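Long-range contacts in hypothetical conserved protein TTC0263 (Thermus thermophilus, PDB 2PL2), which is of unknown function but belongs to the tetratricopeptide-repeat proteins, all-helical scaffolds that commonly mediate protein-protein interactions: residues L11-Y16 with T26-A31; W44-Q49 with N56-N61. All coordinates share one frame; numbering follows the deposited sequence.

Contacts 1 and 2 are two successive antiparallel helix pairings near the N-terminal end of a tetratricopeptide-repeat array, in series along the chain, with centres about 13 Å apart. Helix 21-32 of contact 1 is followed in the chain by helix 39-51 of contact 2, and the two contacts touch. F28 does much of the joining: its CE2 packs 3.0 Å from T48 OG1, and its CZ lies 3.5 Å from W44 CB. Y16 joins in from helix 6-17, with its CD2 3.4 Å from W44 CZ3, the two rings meeting edge-to-face. Contact 2 lies closer to the middle of the chain, its centre about 13 Å from the chain's centre against about 19 Å for contact 1.

Contact 1. Residues L11-Y16 with T26-A31; sequences LGVQLY and TLFERA
L11, G12, V13, L15 and Y16 touch L27 and F28 in a helical hairpin of the tetratricopeptide-repeat fold, the local axes running antiparallel at 158° with a closest approach of 9.0 Å. L11 comes first: its CG is anti to the backbone N (chi1 -177°) and rests 3.7 Å from L27 CD1, with CB and CD2 only slightly farther from the same methyl. G12 is the point of nearest backbone approach, its CA 5.3 Å from L27 CA. Having no side chain, it exposes bare backbone to both partners: L27 CD1 packs against its N, while the F28 ring reaches in until CZ is 3.3 Å from G12 C, approaching obliquely. The tip of F28 thus fits against the main chain of helix 6-17, where CE1 also lies near V13 N. V13 adds a looser contact, CG2 to F28 CE1 at 4.3 Å. One turn beyond L11, L15 crosses L27 at about a right angle, and their CD1 methyls come to 3.2 Å, short for two methyls and best read with the 2.5 Å resolution in mind. L27 CD1 is therefore flanked by L11, G12 and L15; L15 also packs on S193 of the second subunit. Y16 sends its hydroxyl elsewhere, hydrogen-bonded to K51, and touches F28 through its CB, which lies at the ring edge, near its plane, 4.4 Å from CZ.

Contact 2. Residues W44-Q49 with N56-N61; sequences WLARTQ and NPALEN
On helix 39-51, whose A46 and Q49 pack on A58 of helix 55-68, W44 O is gripped twice from opposite faces of its carbonyl plane: T48 N donates at 2.9 Å, and T48 OG1 at 2.8 Å from 38° out of that plane. The side-chain bond ties the T48 hydroxyl back to its own helix. Across the interface the local axes run antiparallel, at 154° between their N-to-C directions, and approach to 8.4 Å, consistent with the small residues at the closest point: A46 CA and A58 CA are 4.5 Å apart, and A58 CB lies 3.6 Å from A46 O. A46 CB also meets N61 CB at 3.9 Å. Q49 is extended beyond CG, carrying CD to 3.9 Å from P57 CB, while its own CB packs on A58 CB. Its amide group lies nearly parallel to that of N61, the planes only 17° apart, although the two side chains cross at about a right angle. L45 completes the seam, its CD2 branch lying beside the end of N61. Beyond this pair, L45 packs on L25 and L32 of helix 21-32, and A46 touches V78 of helix 73-88. An antiparallel helix pair meeting at small residues is consistent with the helical hairpin of the tetratricopeptide-repeat fold.

Contact 1. Residues L11-Y16 with T26-A31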
loop_
_atom_site.group_PDB
_atom_site.type_symbol
_atom_site.label_atom_id
_atom_site.label_comp_id
_atom_site.label_asym_id
_atom_site.label_seq_id
_atom_site.Cartn_x
_atom_site.Cartn_y
_atom_site.Cartn_z
ATOM N N LEU A 11 14.699 5.518 16.196
ATOM C CA LEU A 11 15.109 4.906 14.939
ATOM C C LEU A 11 13.880 4.485 14.158
ATOM O O LEU A 11 13.851 4.553 12.928
ATOM C CB LEU A 11 16.006 3.694 15.202
ATOM C CG LEU A 11 16.575 2.985 13.964
ATOM C CD1 LEU A 11 17.329 3.981 13.079
ATOM C CD2 LEU A 11 17.500 1.857 14.411
ATOM N N GLY A 12 12.855 4.058 14.879
ATOM C CA GLY A 12 11.641 3.646 14.213
ATOM C C GLY A 12 11.013 4.791 13.446
ATOM O O GLY A 12 10.560 4.609 12.317
ATOM N N VAL A 13 10.981 5.978 14.045
ATOM C CA VAL A 13 10.378 7.141 13.384
ATOM C C VAL A 13 11.150 7.516 12.119
ATOM O O VAL A 13 10.567 7.941 11.123
ATOM C CB VAL A 13 10.341 8.384 14.311
ATOM C CG1 VAL A 13 9.618 9.516 13.617
ATOM C CG2 VAL A 13 9.658 8.048 15.617
ATOM N N GLN A 14 12.468 7.365 12.169
ATOM C CA GLN A 14 13.315 7.683 11.022
ATOM C C GLN A 14 13.017 6.701 9.889
ATOM O O GLN A 14 12.702 7.113 8.772
ATOM C CB GLN A 14 14.789 7.649 11.455
ATOM C CG GLN A 14 15.033 8.588 12.649
ATOM C CD GLN A 14 16.450 8.587 13.190
ATOM O OE1 GLN A 14 17.148 7.575 13.167
ATOM N NE2 GLN A 14 16.870 9.732 13.721
ATOM N N LEU A 15 13.072 5.407 10.189
ATOM C CA LEU A 15 12.791 4.380 9.187
ATOM C C LEU A 15 11.395 4.536 8.628
ATOM O O LEU A 15 11.161 4.236 7.457
ATOM C CB LEU A 15 12.942 2.977 9.789
ATOM C CG LEU A 15 14.381 2.473 9.938
ATOM C CD1 LEU A 15 14.408 1.251 10.812
ATOM C CD2 LEU A 15 14.958 2.148 8.572
ATOM N N TYR A 16 10.459 4.989 9.458
ATOM C CA TYR A 16 9.099 5.151 8.976
ATOM C C TYR A 16 9.120 6.224 7.904
ATOM O O TYR A 16 8.548 6.047 6.840
ATOM C CB TYR A 16 8.136 5.549 10.111
ATOM C CG TYR A 16 6.719 5.826 9.630
ATOM C CD1 TYR A 16 5.789 4.798 9.476
ATOM C CD2 TYR A 16 6.336 7.105 9.254
ATOM C CE1 TYR A 16 4.508 5.049 8.954
ATOM C CE2 TYR A 16 5.069 7.364 8.730
ATOM C CZ TYR A 16 4.166 6.337 8.579
ATOM O OH TYR A 16 2.938 6.610 8.024
ATOM N N THR A 26 8.884 -3.540 13.814
ATOM C CA THR A 26 9.666 -4.255 14.809
ATOM C C THR A 26 10.310 -3.334 15.844
ATOM O O THR A 26 10.416 -3.685 17.024
ATOM C CB THR A 26 10.757 -5.132 14.134
ATOM O OG1 THR A 26 11.766 -4.298 13.561
ATOM C CG2 THR A 26 10.146 -5.992 13.036
ATOM N N LEU A 27 10.736 -2.152 15.415
ATOM C CA LEU A 27 11.351 -1.203 16.341
ATOM C C LEU A 27 10.313 -0.638 17.300
ATOM O O LEU A 27 10.585 -0.457 18.479
ATOM C CB LEU A 27 12.027 -0.065 15.577
ATOM C CG LEU A 27 13.338 -0.439 14.877
ATOM C CD1 LEU A 27 13.717 0.665 13.905
ATOM C CD2 LEU A 27 14.438 -0.656 15.902
ATOM N N PHE A 28 9.121 -0.357 16.780
ATOM C CA PHE A 28 8.036 0.180 17.593
ATOM C C PHE A 28 7.534 -0.863 18.596
ATOM O O PHE A 28 6.954 -0.521 19.632
ATOM C CB PHE A 28 6.875 0.656 16.701
ATOM C CG PHE A 28 7.220 1.839 15.839
ATOM C CD1 PHE A 28 8.031 2.864 16.332
ATOM C CD2 PHE A 28 6.742 1.936 14.536
ATOM C CE1 PHE A 28 8.359 3.954 15.541
ATOM C CE2 PHE A 28 7.068 3.025 13.746
ATOM C CZ PHE A 28 7.877 4.033 14.249
ATOM N N GLU A 29 7.747 -2.137 18.274
ATOM C CA GLU A 29 7.335 -3.203 19.161
ATOM C C GLU A 29 8.334 -3.242 20.313
ATOM O O GLU A 29 7.945 -3.346 21.476
ATOM C CB GLU A 29 7.255 -4.521 18.387
ATOM C CG GLU A 29 6.186 -4.445 17.304
ATOM C CD GLU A 29 6.121 -5.650 16.384
ATOM O OE1 GLU A 29 7.190 -6.193 16.017
ATOM O OE2 GLU A 29 4.994 -6.034 15.998
ATOM N N ARG A 30 9.618 -3.106 19.998
ATOM C CA ARG A 30 10.646 -3.090 21.035
ATOM C C ARG A 30 10.445 -1.862 21.928
ATOM O O ARG A 30 10.831 -1.858 23.093
ATOM C CB ARG A 30 12.037 -3.037 20.402
ATOM C CG ARG A 30 12.501 -4.351 19.790
ATOM C CD ARG A 30 13.753 -4.158 18.936
ATOM N NE ARG A 30 14.777 -3.394 19.646
ATOM C CZ ARG A 30 15.910 -2.964 19.096
ATOM N NH1 ARG A 30 16.175 -3.225 17.817
ATOM N NH2 ARG A 30 16.774 -2.261 19.823
ATOM N N ALA A 31 9.839 -0.825 21.359
ATOM C CA ALA A 31 9.577 0.419 22.067
ATOM C C ALA A 31 8.502 0.168 23.102
ATOM O O ALA A 31 8.519 0.744 24.190
ATOM C CB ALA A 31 9.117 1.497 21.082
#

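Contact 2. Residues W44-Q49 with N56-N61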
loop_
_atom_site.group_PDB
_atom_site.type_symbol
_atom_site.label_atom_id
_atom_site.label_comp_id
_atom_site.label_asym_id
_atom_site.label_seq_id
_atom_site.Cartn_x
_atom_site.Cartn_y
_atom_site.Cartn_z
ATOM N N TRP A 44 2.641 5.404 16.551
ATOM C CA TRP A 44 3.515 5.073 15.435
ATOM C C TRP A 44 3.324 3.628 15.000
ATOM O O TRP A 44 3.299 3.335 13.803
ATOM C CB TRP A 44 4.970 5.334 15.799
ATOM C CG TRP A 44 5.319 6.776 15.703
ATOM C CD1 TRP A 44 5.632 7.621 16.730
ATOM C CD2 TRP A 44 5.350 7.570 14.508
ATOM N NE1 TRP A 44 5.854 8.893 16.247
ATOM C CE2 TRP A 44 5.684 8.887 14.891
ATOM C CE3 TRP A 44 5.123 7.292 13.158
ATOM C CZ2 TRP A 44 5.795 9.926 13.962
ATOM C CZ3 TRP A 44 5.232 8.329 12.236
ATOM C CH2 TRP A 44 5.563 9.628 12.642
ATOM N N LEU A 45 3.183 2.737 15.975
ATOM C CA LEU A 45 2.957 1.328 15.698
ATOM C C LEU A 45 1.716 1.200 14.829
ATOM O O LEU A 45 1.734 0.540 13.791
ATOM C CB LEU A 45 2.737 0.554 16.999
ATOM C CG LEU A 45 2.275 -0.893 16.801
ATOM C CD1 LEU A 45 3.418 -1.725 16.250
ATOM C CD2 LEU A 45 1.784 -1.466 18.124
ATOM N N ALA A 46 0.633 1.830 15.266
ATOM C CA ALA A 46 -0.620 1.795 14.534
ATOM C C ALA A 46 -0.449 2.355 13.122
ATOM O O ALA A 46 -0.964 1.789 12.162
ATOM C CB ALA A 46 -1.688 2.586 15.288
ATOM N N ARG A 47 0.257 3.478 13.002
ATOM C CA ARG A 47 0.479 4.101 11.701
ATOM C C ARG A 47 1.189 3.123 10.784
ATOM O O ARG A 47 0.828 2.970 9.615
ATOM C CB ARG A 47 1.312 5.375 11.834
ATOM C CG ARG A 47 0.517 6.612 12.207
ATOM C CD ARG A 47 1.352 7.866 12.019
ATOM N NE ARG A 47 1.408 8.320 10.628
ATOM C CZ ARG A 47 2.184 9.312 10.196
ATOM N NH1 ARG A 47 2.974 9.951 11.050
ATOM N NH2 ARG A 47 2.174 9.669 8.916
ATOM N N THR A 48 2.196 2.454 11.325
ATOM C CA THR A 48 2.950 1.478 10.558
ATOM C C THR A 48 2.076 0.274 10.171
ATOM O O THR A 48 2.240 -0.290 9.089
ATOM C CB THR A 48 4.159 1.005 11.354
ATOM O OG1 THR A 48 4.862 2.147 11.864
ATOM C CG2 THR A 48 5.091 0.192 10.462
ATOM N N GLN A 49 1.145 -0.102 11.045
ATOM C CA GLN A 49 0.249 -1.222 10.775
ATOM C C GLN A 49 -0.690 -0.910 9.614
ATOM O O GLN A 49 -0.996 -1.781 8.800
ATOM C CB GLN A 49 -0.566 -1.560 12.029
ATOM C CG GLN A 49 0.284 -2.047 13.207
ATOM C CD GLN A 49 -0.533 -2.372 14.437
ATOM O OE1 GLN A 49 -1.349 -1.565 14.878
ATOM N NE2 GLN A 49 -0.311 -3.554 15.008
ATOM N N ASN A 56 -7.361 -4.127 11.439
ATOM C CA ASN A 56 -7.886 -4.409 12.767
ATOM C C ASN A 56 -6.950 -4.044 13.914
ATOM O O ASN A 56 -7.348 -3.359 14.853
ATOM C CB ASN A 56 -8.311 -5.875 12.850
ATOM C CG ASN A 56 -9.372 -6.223 11.819
ATOM O OD1 ASN A 56 -10.410 -5.559 11.729
ATOM N ND2 ASN A 56 -9.116 -7.263 11.035
ATOM N N PRO A 57 -5.691 -4.493 13.858
ATOM C CA PRO A 57 -4.738 -4.174 14.928
ATOM C C PRO A 57 -4.526 -2.666 15.140
ATOM O O PRO A 57 -4.257 -2.214 16.261
ATOM C CB PRO A 57 -3.466 -4.880 14.464
ATOM C CG PRO A 57 -4.002 -6.098 13.776
ATOM C CD PRO A 57 -5.140 -5.523 12.956
ATOM N N ALA A 58 -4.643 -1.900 14.055
ATOM C CA ALA A 58 -4.459 -0.455 14.104
ATOM C C ALA A 58 -5.723 0.219 14.595
ATOM O O ALA A 58 -5.668 1.275 15.225
ATOM C CB ALA A 58 -4.086 0.076 12.730
ATOM N N LEU A 59 -6.864 -0.383 14.285
ATOM C CA LEU A 59 -8.147 0.145 14.720
ATOM C C LEU A 59 -8.220 -0.040 16.236
ATOM O O LEU A 59 -8.743 0.809 16.953
ATOM C CB LEU A 59 -9.289 -0.622 14.051
ATOM C CG LEU A 59 -10.724 -0.295 14.493
ATOM C CD1 LEU A 59 -11.166 1.037 13.893
ATOM C CD2 LEU A 59 -11.666 -1.407 14.035
ATOM N N GLU A 60 -7.675 -1.154 16.714
ATOM C CA GLU A 60 -7.680 -1.472 18.133
ATOM C C GLU A 60 -6.718 -0.594 18.928
ATOM O O GLU A 60 -6.981 -0.278 20.092
ATOM C CB GLU A 60 -7.337 -2.952 18.331
ATOM C CG GLU A 60 -7.693 -3.494 19.705
ATOM C CD GLU A 60 -9.105 -3.108 20.137
ATOM O OE1 GLU A 60 -10.076 -3.428 19.409
ATOM O OE2 GLU A 60 -9.236 -2.474 21.213
ATOM N N ASN A 61 -5.609 -0.206 18.302
ATOM C CA ASN A 61 -4.620 0.657 18.951
ATOM C C ASN A 61 -5.108 2.104 18.978
ATOM O O ASN A 61 -4.794 2.860 19.894
ATOM C CB ASN A 61 -3.274 0.575 18.228
ATOM C CG ASN A 61 -2.422 -0.589 18.708
ATOM O OD1 ASN A 61 -1.528 -1.053 17.999
ATOM N ND2 ASN A 61 -2.687 -1.054 19.921
#